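Local coordinates for toxin secretion ATP-binding protein (Vibrio parahaemolyticus RIMD 2210633, PDB 3B79) that is probably an ABC-type exporter that couples ATP hydrolysis to transport across the cell membrane, represented here by its N-terminal peptidase C39-like domain, at residues A[27-31]-A[32-36]. Residues are numbered along the deposited sequence; the frame is centred on the assembly and turned at random. Where two conformers were deposited one is given.
Sequences ALVNG and LPLSD
The backbone from Val-29 to Leu-32 folds into a type II beta turn, closed by Leu-32 N donating to Val-29 O at 3.1 Å with an N-H...O angle of 157°. It illustrates how a chain leaves a short helix: helix 25-29 gives way to the turn, and Gly-31 takes its third position with a positive phi of 77°, the left-handed conformation expected there in a type II turn. Val-29 O is gripped twice, because a water also donates to it at 2.9 Å and, with its other hydrogen, to Leu-32 O, bridging the two carbonyls. Beyond the turn, Pro-33 sits at the centre of an inverse gamma turn, whose Leu-34 N to Leu-32 O bond is weak.

Leu-32 and Leu-34 bring apolar side chains back against the preceding residues. Leu-32 carries CG anti to its own carbonyl carbon (chi1 -64°), which swings the branch back beside the backbone of Leu-28 and Val-29; its CB lies 3.4 Å from Val-29 O, and CD1 lies near Val-29 CA. The same leucine rests on Arg-46, Ala-47 and Arg-50 of helix 44-51, tying the turn to the next helix of this peptidase C39-like domain, while Asn-30 O accepts a hydrogen bond from Arg-50 NE. The CD2 end of Leu-34 comes up to Val-29, and the two side chains cross at about a right angle: Leu-34 CD2 makes a loose apolar contact with Val-29 CG1 at 4.2 Å. The end of Leu-28 leads instead into the body of the domain, against Leu-9, Leu-12 and Ile-13 of helix 7-18. Its carbonyl oxygen, buried without a hydrogen-bond partner, faces a methyl group, with Leu-28 O 3.6 Å from Leu-32 CD1.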
ATOM      1  N   ALA A  27      13.120  10.124   5.331  1.00 29.01           N
ATOM      2  CA  ALA A  27      13.864   8.951   5.783  1.00 27.10           C
ATOM      3  C   ALA A  27      13.562   7.749   4.899  1.00 24.65           C
ATOM      4  O   ALA A  27      14.463   6.942   4.592  1.00 24.71           O
ATOM      5  CB  ALA A  27      13.539   8.628   7.252  1.00 27.61           C
ATOM      6  N   LEU A  28      12.309   7.626   4.471  1.00 21.74           N
ATOM      7  CA  LEU A  28      11.926   6.401   3.757  1.00 21.20           C
ATOM      8  C   LEU A  28      12.504   6.311   2.364  1.00 20.91           C
ATOM      9  O   LEU A  28      12.668   5.214   1.814  1.00 21.78           O
ATOM     10  CB  LEU A  28      10.420   6.261   3.631  1.00 20.17           C
ATOM     11  CG  LEU A  28       9.725   6.269   4.980  1.00 23.23           C
ATOM     12  CD1 LEU A  28       8.295   5.784   4.807  1.00 24.10           C
ATOM     13  CD2 LEU A  28      10.461   5.474   6.021  1.00 26.11           C
ATOM     14  N   VAL A  29      12.786   7.457   1.756  1.00 19.37           N
ATOM     15  CA  VAL A  29      13.374   7.420   0.404  1.00 22.12           C
ATOM     16  C   VAL A  29      14.872   7.724   0.397  1.00 22.30           C
ATOM     17  O   VAL A  29      15.486   7.747  -0.670  1.00 22.69           O
ATOM     18  CB  VAL A  29      12.612   8.329  -0.581  1.00 21.59           C
ATOM     19  CG1 VAL A  29      11.145   7.894  -0.722  1.00 23.58           C
ATOM     20  CG2 VAL A  29      12.728   9.795  -0.135  1.00 25.10           C
ATOM     21  N   ASN A  30      15.468   7.951   1.573  1.00 23.45           N
ATOM     22  CA  ASN A  30      16.881   8.382   1.644  1.00 25.19           C
ATOM     23  C   ASN A  30      17.839   7.399   1.008  1.00 25.13           C
ATOM     24  O   ASN A  30      17.894   6.240   1.403  1.00 25.35           O
ATOM     25  CB  ASN A  30      17.305   8.616   3.109  1.00 26.40           C
ATOM     26  CG  ASN A  30      18.668   9.335   3.222  1.00 29.89           C
ATOM     27  OD1 ASN A  30      19.464   9.049   4.107  1.00 37.29           O
ATOM     28  ND2 ASN A  30      18.910  10.263   2.326  1.00 31.72           N
ATOM     29  N   GLY A  31      18.633   7.885   0.058  1.00 25.75           N
ATOM     30  CA  GLY A  31      19.610   7.040  -0.622  1.00 26.27           C
ATOM     31  C   GLY A  31      19.049   6.095  -1.686  1.00 26.32           C
ATOM     32  O   GLY A  31      19.781   5.226  -2.188  1.00 28.18           O
ATOM     33  N   LEU A  32      17.762   6.225  -2.022  1.00 23.96           N
ATOM     34  CA  LEU A  32      17.160   5.362  -3.049  1.00 22.67           C
ATOM     35  C   LEU A  32      17.055   6.050  -4.408  1.00 22.22           C
ATOM     36  O   LEU A  32      16.794   7.237  -4.512  1.00 22.68           O
ATOM     37  CB  LEU A  32      15.768   4.905  -2.601  1.00 22.50           C
ATOM     38  CG  LEU A  32      15.818   4.037  -1.347  1.00 22.41           C
ATOM     39  CD1 LEU A  32      14.390   3.689  -0.991  1.00 21.93           C
ATOM     40  CD2 LEU A  32      16.690   2.783  -1.451  1.00 25.14           C
ATOM     41  N   PRO A  33      17.295   5.290  -5.496  1.00 21.15           N
ATOM     42  CA  PRO A  33      17.183   5.887  -6.828  1.00 21.20           C
ATOM     43  C   PRO A  33      15.780   5.943  -7.385  1.00 21.02           C
ATOM     44  O   PRO A  33      15.320   5.011  -8.077  1.00 20.00           O
ATOM     45  CB  PRO A  33      18.037   4.956  -7.700  1.00 20.88           C
ATOM     46  CG  PRO A  33      17.928   3.622  -6.990  1.00 22.43           C
ATOM     47  CD  PRO A  33      17.799   3.905  -5.521  1.00 21.89           C
ATOM     48  N   LEU A  34      15.066   7.013  -7.051  1.00 21.31           N
ATOM     49  CA  LEU A  34      13.672   7.163  -7.481  1.00 22.22           C
ATOM     50  C   LEU A  34      13.452   7.331  -8.998  1.00 23.31           C
ATOM     51  O   LEU A  34      14.350   7.819  -9.747  1.00 25.21           O
ATOM     52  CB  LEU A  34      13.052   8.391  -6.762  1.00 22.34           C
ATOM     53  CG  LEU A  34      13.183   8.411  -5.239  1.00 22.57           C
ATOM     54  CD1 LEU A  34      12.602   9.747  -4.678  1.00 23.52           C
ATOM     55  CD2 LEU A  34      12.479   7.222  -4.602  1.00 22.61           C
ATOM     56  N   SER A  35      12.265   6.957  -9.471  1.00 25.18           N
ATOM     57  CA  SER A  35      11.832   7.189 -10.875  1.00 26.90           C
ATOM     58  C   SER A  35      10.841   8.301 -11.020  1.00 28.21           C
ATOM     59  O   SER A  35       9.708   8.186 -10.515  1.00 28.81           O
ATOM     60  CB  SER A  35      11.142   5.941 -11.421  1.00 28.15           C
ATOM     61  OG  SER A  35      12.081   4.910 -11.469  1.00 29.40           O
ATOM     62  N   ASP A  36      11.234   9.375 -11.721  0.50 28.46           N
ATOM     63  CA  ASP A  36      10.362  10.546 -11.896  0.50 28.93           C
ATOM     64  C   ASP A  36       9.933  10.974 -10.497  0.50 27.67           C
ATOM     65  O   ASP A  36       8.771  11.336 -10.281  0.50 28.54           O
ATOM     66  CB  ASP A  36       9.143  10.198 -12.786  0.50 29.49           C
ATOM     67  CG  ASP A  36       8.380  11.433 -13.307  0.50 31.29           C
ATOM     68  OD1 ASP A  36       8.932  12.559 -13.319  0.50 32.81           O
ATOM     69  OD2 ASP A  36       7.209  11.265 -13.719  0.50 32.75           O
TER
HETATM   70  O   HOH W   1      15.774   9.690  -2.798  1.00 40.00           O